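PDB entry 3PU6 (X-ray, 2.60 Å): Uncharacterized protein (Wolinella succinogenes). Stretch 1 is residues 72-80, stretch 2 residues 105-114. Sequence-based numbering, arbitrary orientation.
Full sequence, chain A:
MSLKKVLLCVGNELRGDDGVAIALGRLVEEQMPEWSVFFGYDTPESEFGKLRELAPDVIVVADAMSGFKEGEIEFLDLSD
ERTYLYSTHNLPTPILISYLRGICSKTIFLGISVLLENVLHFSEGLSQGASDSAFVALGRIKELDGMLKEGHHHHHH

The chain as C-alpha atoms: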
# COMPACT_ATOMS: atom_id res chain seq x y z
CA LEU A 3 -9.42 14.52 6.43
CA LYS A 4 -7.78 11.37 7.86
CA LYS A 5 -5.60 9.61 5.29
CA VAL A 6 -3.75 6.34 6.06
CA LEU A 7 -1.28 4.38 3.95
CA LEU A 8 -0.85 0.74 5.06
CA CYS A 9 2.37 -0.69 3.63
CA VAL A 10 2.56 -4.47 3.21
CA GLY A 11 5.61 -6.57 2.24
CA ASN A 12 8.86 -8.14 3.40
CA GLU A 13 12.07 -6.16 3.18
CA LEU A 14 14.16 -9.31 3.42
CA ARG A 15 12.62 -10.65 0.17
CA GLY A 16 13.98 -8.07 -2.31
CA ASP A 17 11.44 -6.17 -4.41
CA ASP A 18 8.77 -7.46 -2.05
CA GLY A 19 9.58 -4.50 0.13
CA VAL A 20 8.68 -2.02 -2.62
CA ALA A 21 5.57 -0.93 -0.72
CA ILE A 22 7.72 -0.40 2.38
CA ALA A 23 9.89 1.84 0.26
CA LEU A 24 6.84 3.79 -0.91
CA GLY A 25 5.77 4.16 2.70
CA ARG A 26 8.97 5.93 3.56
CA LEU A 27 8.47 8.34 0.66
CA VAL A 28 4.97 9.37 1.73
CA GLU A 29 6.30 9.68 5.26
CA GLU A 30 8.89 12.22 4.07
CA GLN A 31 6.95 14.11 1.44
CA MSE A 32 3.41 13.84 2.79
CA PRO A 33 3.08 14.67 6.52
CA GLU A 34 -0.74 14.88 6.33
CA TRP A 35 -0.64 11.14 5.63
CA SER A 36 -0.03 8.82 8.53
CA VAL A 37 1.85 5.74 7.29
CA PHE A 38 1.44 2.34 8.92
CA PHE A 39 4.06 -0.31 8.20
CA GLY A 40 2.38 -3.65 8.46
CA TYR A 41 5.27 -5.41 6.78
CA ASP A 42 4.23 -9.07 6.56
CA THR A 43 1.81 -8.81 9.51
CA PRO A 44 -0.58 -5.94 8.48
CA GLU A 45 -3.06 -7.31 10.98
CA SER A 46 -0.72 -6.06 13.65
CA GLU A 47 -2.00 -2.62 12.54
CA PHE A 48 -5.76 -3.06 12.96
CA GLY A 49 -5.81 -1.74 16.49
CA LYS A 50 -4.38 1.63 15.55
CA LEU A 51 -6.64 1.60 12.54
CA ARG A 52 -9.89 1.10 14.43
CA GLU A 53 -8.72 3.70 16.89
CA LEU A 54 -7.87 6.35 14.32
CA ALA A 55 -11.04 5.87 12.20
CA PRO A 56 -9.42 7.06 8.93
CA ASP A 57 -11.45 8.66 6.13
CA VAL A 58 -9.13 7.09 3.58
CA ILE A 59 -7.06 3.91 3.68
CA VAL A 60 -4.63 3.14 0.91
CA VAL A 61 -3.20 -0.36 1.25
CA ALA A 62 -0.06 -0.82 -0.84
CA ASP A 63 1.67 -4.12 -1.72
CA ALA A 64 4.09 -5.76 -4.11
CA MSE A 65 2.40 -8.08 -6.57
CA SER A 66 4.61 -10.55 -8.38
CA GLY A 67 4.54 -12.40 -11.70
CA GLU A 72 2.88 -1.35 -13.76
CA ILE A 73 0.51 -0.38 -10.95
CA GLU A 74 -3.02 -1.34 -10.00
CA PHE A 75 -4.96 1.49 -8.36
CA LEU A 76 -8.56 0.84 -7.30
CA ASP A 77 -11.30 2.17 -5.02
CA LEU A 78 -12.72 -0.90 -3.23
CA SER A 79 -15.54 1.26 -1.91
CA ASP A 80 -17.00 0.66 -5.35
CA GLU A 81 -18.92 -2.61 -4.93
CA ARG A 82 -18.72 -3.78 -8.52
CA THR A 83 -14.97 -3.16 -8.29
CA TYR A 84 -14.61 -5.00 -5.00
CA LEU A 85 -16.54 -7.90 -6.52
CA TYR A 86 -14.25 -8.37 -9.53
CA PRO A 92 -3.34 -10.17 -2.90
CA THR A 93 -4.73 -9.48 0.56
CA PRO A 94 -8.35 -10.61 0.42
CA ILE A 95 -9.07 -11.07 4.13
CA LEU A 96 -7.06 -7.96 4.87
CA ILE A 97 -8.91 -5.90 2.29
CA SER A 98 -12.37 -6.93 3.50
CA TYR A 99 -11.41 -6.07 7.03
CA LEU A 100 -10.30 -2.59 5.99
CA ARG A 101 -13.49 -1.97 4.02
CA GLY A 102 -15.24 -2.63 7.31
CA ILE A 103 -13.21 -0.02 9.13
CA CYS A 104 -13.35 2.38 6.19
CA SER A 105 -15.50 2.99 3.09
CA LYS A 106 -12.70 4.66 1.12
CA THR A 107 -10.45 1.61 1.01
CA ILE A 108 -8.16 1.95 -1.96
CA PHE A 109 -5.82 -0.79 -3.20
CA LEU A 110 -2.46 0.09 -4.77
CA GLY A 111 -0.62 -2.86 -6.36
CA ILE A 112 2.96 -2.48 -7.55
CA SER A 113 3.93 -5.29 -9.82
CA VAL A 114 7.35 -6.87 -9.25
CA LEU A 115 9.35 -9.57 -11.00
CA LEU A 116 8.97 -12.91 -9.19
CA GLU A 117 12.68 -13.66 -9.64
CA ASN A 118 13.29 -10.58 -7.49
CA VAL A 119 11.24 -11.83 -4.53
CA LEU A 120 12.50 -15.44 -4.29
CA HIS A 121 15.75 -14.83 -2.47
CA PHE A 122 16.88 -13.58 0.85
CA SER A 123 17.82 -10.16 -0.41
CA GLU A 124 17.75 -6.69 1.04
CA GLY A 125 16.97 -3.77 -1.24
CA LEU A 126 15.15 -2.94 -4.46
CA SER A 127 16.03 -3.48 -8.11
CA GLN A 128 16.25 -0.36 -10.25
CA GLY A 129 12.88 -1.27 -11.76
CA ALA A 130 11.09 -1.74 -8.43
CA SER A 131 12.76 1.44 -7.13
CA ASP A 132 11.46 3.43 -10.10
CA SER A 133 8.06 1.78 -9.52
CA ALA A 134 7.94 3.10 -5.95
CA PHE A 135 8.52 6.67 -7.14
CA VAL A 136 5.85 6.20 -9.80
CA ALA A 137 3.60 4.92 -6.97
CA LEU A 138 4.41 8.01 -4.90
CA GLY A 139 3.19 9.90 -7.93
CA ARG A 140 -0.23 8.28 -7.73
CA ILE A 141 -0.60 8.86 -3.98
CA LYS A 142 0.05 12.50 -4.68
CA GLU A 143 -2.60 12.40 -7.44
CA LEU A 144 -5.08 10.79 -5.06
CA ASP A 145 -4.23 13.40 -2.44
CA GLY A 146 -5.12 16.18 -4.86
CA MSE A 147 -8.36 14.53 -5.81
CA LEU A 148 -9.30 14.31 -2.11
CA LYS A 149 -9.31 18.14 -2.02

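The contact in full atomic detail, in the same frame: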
# COMPACT_ATOMS: atom_id res chain seq x y z
N GLU A 72 4.34 -1.29 -13.78
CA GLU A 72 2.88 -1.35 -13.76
C GLU A 72 2.33 -1.21 -12.34
O GLU A 72 3.01 -1.52 -11.36
CB GLU A 72 2.37 -2.65 -14.42
N ILE A 73 1.08 -0.76 -12.23
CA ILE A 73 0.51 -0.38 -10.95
C ILE A 73 -1.00 -0.46 -10.97
O ILE A 73 -1.65 0.21 -11.75
CB ILE A 73 0.95 1.06 -10.59
CG1 ILE A 73 2.35 1.04 -9.98
CG2 ILE A 73 -0.05 1.72 -9.65
CD1 ILE A 73 3.04 2.36 -10.01
N GLU A 74 -1.58 -1.30 -10.13
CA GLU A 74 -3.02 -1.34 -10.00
C GLU A 74 -3.49 -0.34 -8.95
O GLU A 74 -2.96 -0.31 -7.84
CB GLU A 74 -3.48 -2.74 -9.63
CG GLU A 74 -4.98 -2.93 -9.75
CD GLU A 74 -5.52 -2.51 -11.12
OE1 GLU A 74 -5.09 -3.12 -12.11
OE2 GLU A 74 -6.35 -1.57 -11.21
N PHE A 75 -4.48 0.47 -9.29
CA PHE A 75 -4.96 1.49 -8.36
C PHE A 75 -6.48 1.57 -8.32
O PHE A 75 -7.09 2.14 -9.20
CB PHE A 75 -4.33 2.83 -8.75
CG PHE A 75 -4.27 3.82 -7.63
CD1 PHE A 75 -4.17 3.40 -6.32
CD2 PHE A 75 -4.29 5.18 -7.90
CE1 PHE A 75 -4.11 4.32 -5.29
CE2 PHE A 75 -4.24 6.11 -6.87
CZ PHE A 75 -4.15 5.68 -5.57
N LEU A 76 -7.11 1.00 -7.29
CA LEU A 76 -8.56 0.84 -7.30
C LEU A 76 -9.28 1.24 -6.02
O LEU A 76 -8.78 1.04 -4.93
CB LEU A 76 -8.90 -0.62 -7.57
CG LEU A 76 -8.34 -1.30 -8.81
CD1 LEU A 76 -8.00 -2.69 -8.45
CD2 LEU A 76 -9.34 -1.30 -9.93
N ASP A 77 -10.49 1.78 -6.16
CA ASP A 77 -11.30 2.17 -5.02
C ASP A 77 -12.25 1.05 -4.66
O ASP A 77 -13.28 0.89 -5.32
CB ASP A 77 -12.11 3.42 -5.35
CG ASP A 77 -13.18 3.72 -4.31
OD1 ASP A 77 -13.09 3.21 -3.16
OD2 ASP A 77 -14.12 4.48 -4.66
N LEU A 78 -11.93 0.29 -3.61
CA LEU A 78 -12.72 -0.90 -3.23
C LEU A 78 -14.01 -0.56 -2.49
O LEU A 78 -14.77 -1.44 -2.13
CB LEU A 78 -11.86 -1.92 -2.49
CG LEU A 78 -10.67 -2.33 -3.35
CD1 LEU A 78 -9.85 -3.40 -2.69
CD2 LEU A 78 -11.10 -2.79 -4.74
N SER A 79 -14.24 0.73 -2.30
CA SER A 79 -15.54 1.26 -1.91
C SER A 79 -16.57 0.97 -3.00
O SER A 79 -17.74 0.70 -2.73
CB SER A 79 -15.44 2.77 -1.67
OG SER A 79 -16.57 3.46 -2.17
N ASP A 80 -16.14 1.03 -4.25
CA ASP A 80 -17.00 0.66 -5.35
C ASP A 80 -17.29 -0.84 -5.29
O ASP A 80 -16.37 -1.65 -5.39
CB ASP A 80 -16.35 1.00 -6.68
CG ASP A 80 -17.28 0.78 -7.84
OD1 ASP A 80 -18.34 1.43 -7.84
OD2 ASP A 80 -16.98 -0.04 -8.74
N SER A 105 -14.85 3.08 4.41
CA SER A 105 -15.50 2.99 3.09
C SER A 105 -14.52 3.28 1.94
O SER A 105 -14.44 2.51 0.97
CB SER A 105 -16.68 3.96 3.02
OG SER A 105 -16.24 5.29 3.20
N LYS A 106 -13.79 4.39 2.04
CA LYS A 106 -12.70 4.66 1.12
C LYS A 106 -11.48 3.78 1.34
O LYS A 106 -10.42 4.28 1.74
CB LYS A 106 -12.25 6.11 1.21
CG LYS A 106 -12.91 7.03 0.23
CD LYS A 106 -12.98 6.42 -1.16
CE LYS A 106 -13.68 7.39 -2.11
NZ LYS A 106 -14.11 6.71 -3.35
N THR A 107 -11.61 2.48 1.08
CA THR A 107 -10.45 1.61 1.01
C THR A 107 -9.95 1.48 -0.42
O THR A 107 -10.60 0.89 -1.27
CB THR A 107 -10.72 0.20 1.54
OG1 THR A 107 -11.17 0.28 2.90
CG2 THR A 107 -9.44 -0.64 1.47
N ILE A 108 -8.76 2.00 -0.65
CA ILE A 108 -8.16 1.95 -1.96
C ILE A 108 -6.99 0.99 -1.99
O ILE A 108 -6.12 1.05 -1.13
CB ILE A 108 -7.69 3.37 -2.37
CG1 ILE A 108 -8.92 4.26 -2.61
CG2 ILE A 108 -6.80 3.31 -3.60
CD1 ILE A 108 -8.71 5.68 -2.21
N PHE A 109 -6.97 0.09 -2.98
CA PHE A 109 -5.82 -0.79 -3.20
C PHE A 109 -4.82 -0.19 -4.18
O PHE A 109 -5.20 0.37 -5.19
CB PHE A 109 -6.23 -2.21 -3.66
CG PHE A 109 -5.06 -3.15 -3.85
CD1 PHE A 109 -4.41 -3.72 -2.77
CD2 PHE A 109 -4.57 -3.42 -5.12
CE1 PHE A 109 -3.29 -4.55 -2.96
CE2 PHE A 109 -3.46 -4.25 -5.31
CZ PHE A 109 -2.82 -4.81 -4.24
N LEU A 110 -3.53 -0.31 -3.87
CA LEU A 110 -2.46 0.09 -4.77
C LEU A 110 -1.43 -1.03 -4.96
O LEU A 110 -0.56 -1.22 -4.11
CB LEU A 110 -1.75 1.32 -4.22
CG LEU A 110 -0.77 2.09 -5.13
CD1 LEU A 110 -0.42 3.41 -4.51
CD2 LEU A 110 0.49 1.31 -5.44
N GLY A 111 -1.52 -1.75 -6.08
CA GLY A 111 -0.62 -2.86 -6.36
C GLY A 111 0.54 -2.44 -7.23
O GLY A 111 0.36 -1.78 -8.24
N ILE A 112 1.75 -2.82 -6.83
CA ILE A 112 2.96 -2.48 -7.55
C ILE A 112 3.53 -3.79 -8.01
O ILE A 112 3.94 -4.61 -7.20
CB ILE A 112 3.97 -1.73 -6.67
CG1 ILE A 112 3.31 -0.50 -6.05
CG2 ILE A 112 5.23 -1.34 -7.44
CD1 ILE A 112 4.05 0.03 -4.82
N SER A 113 3.54 -4.00 -9.31
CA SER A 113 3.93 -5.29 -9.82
C SER A 113 5.44 -5.41 -9.76
O SER A 113 6.16 -4.44 -10.05
CB SER A 113 3.37 -5.55 -11.22
OG SER A 113 3.88 -4.64 -12.18
N VAL A 114 5.92 -6.59 -9.33
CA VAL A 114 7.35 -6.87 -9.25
C VAL A 114 7.65 -8.16 -9.97
O VAL A 114 6.79 -8.99 -10.11
CB VAL A 114 7.88 -6.89 -7.78
CG1 VAL A 114 7.92 -5.48 -7.19
CG2 VAL A 114 7.05 -7.78 -6.90

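Antiparallel strands alternate two kinds of residue pair, one bonded through both backbones and one without direct backbone hydrogen bonds between its two residues, their side chains alternating between the faces of the sheet, and the pairing of residues 73-77 with the strand of stretch 2 illustrates the rule well. The strands run antiparallel, at 174°, and the two stretches together bury 745 Å².

Followed along stretch 2, the contact opens with charge. The CA-to-CB bond of Lys106 points away from stretch 1, yet its long side chain returns, and NZ forms a salt bridge with Asp77 OD2 at 2.6 Å. At Thr107 the backbone takes over: its O accepts from Leu78 N at 2.8 Å, just as stretch 1 enters the type I turn from Asp77 to Asp80. Ile108 faces Asp77 in a non-hydrogen-bonded pair, and its CG2 lies 3.3 Å from Phe75 CE1, a diagonal apolar contact on the face shared by Ile73, Phe75 and Asp77.

Phe109 pairs with Leu76 through two hydrogen bonds, Leu76 N to Phe109 O at 2.9 Å and Phe109 N to Leu76 O at 2.8 Å. Its side chain occupies the other face of the sheet, where its CB packs 3.9 Å from Leu78 CD1. Leu110 returns to the Phe75 side; its CB sits 3.8 Å from Phe75 CD1, while its CA makes a 3.1 Å CA-H...O contact with Glu74 O.

Gly111 repeats the pattern of two hydrogen bonds: its N donates to Glu74 O at 2.7 Å and its O accepts from Glu74 N at 2.8 Å. A CB modelled here would clash with Phe109 CE2, so the ring uses space that glycine leaves free. Ile112 then pairs with Ile73, their CG1 atoms 4.3 Å apart. Finally, Ser113 N donates to Glu72 O at 3.3 Å, nearly straight at 171°.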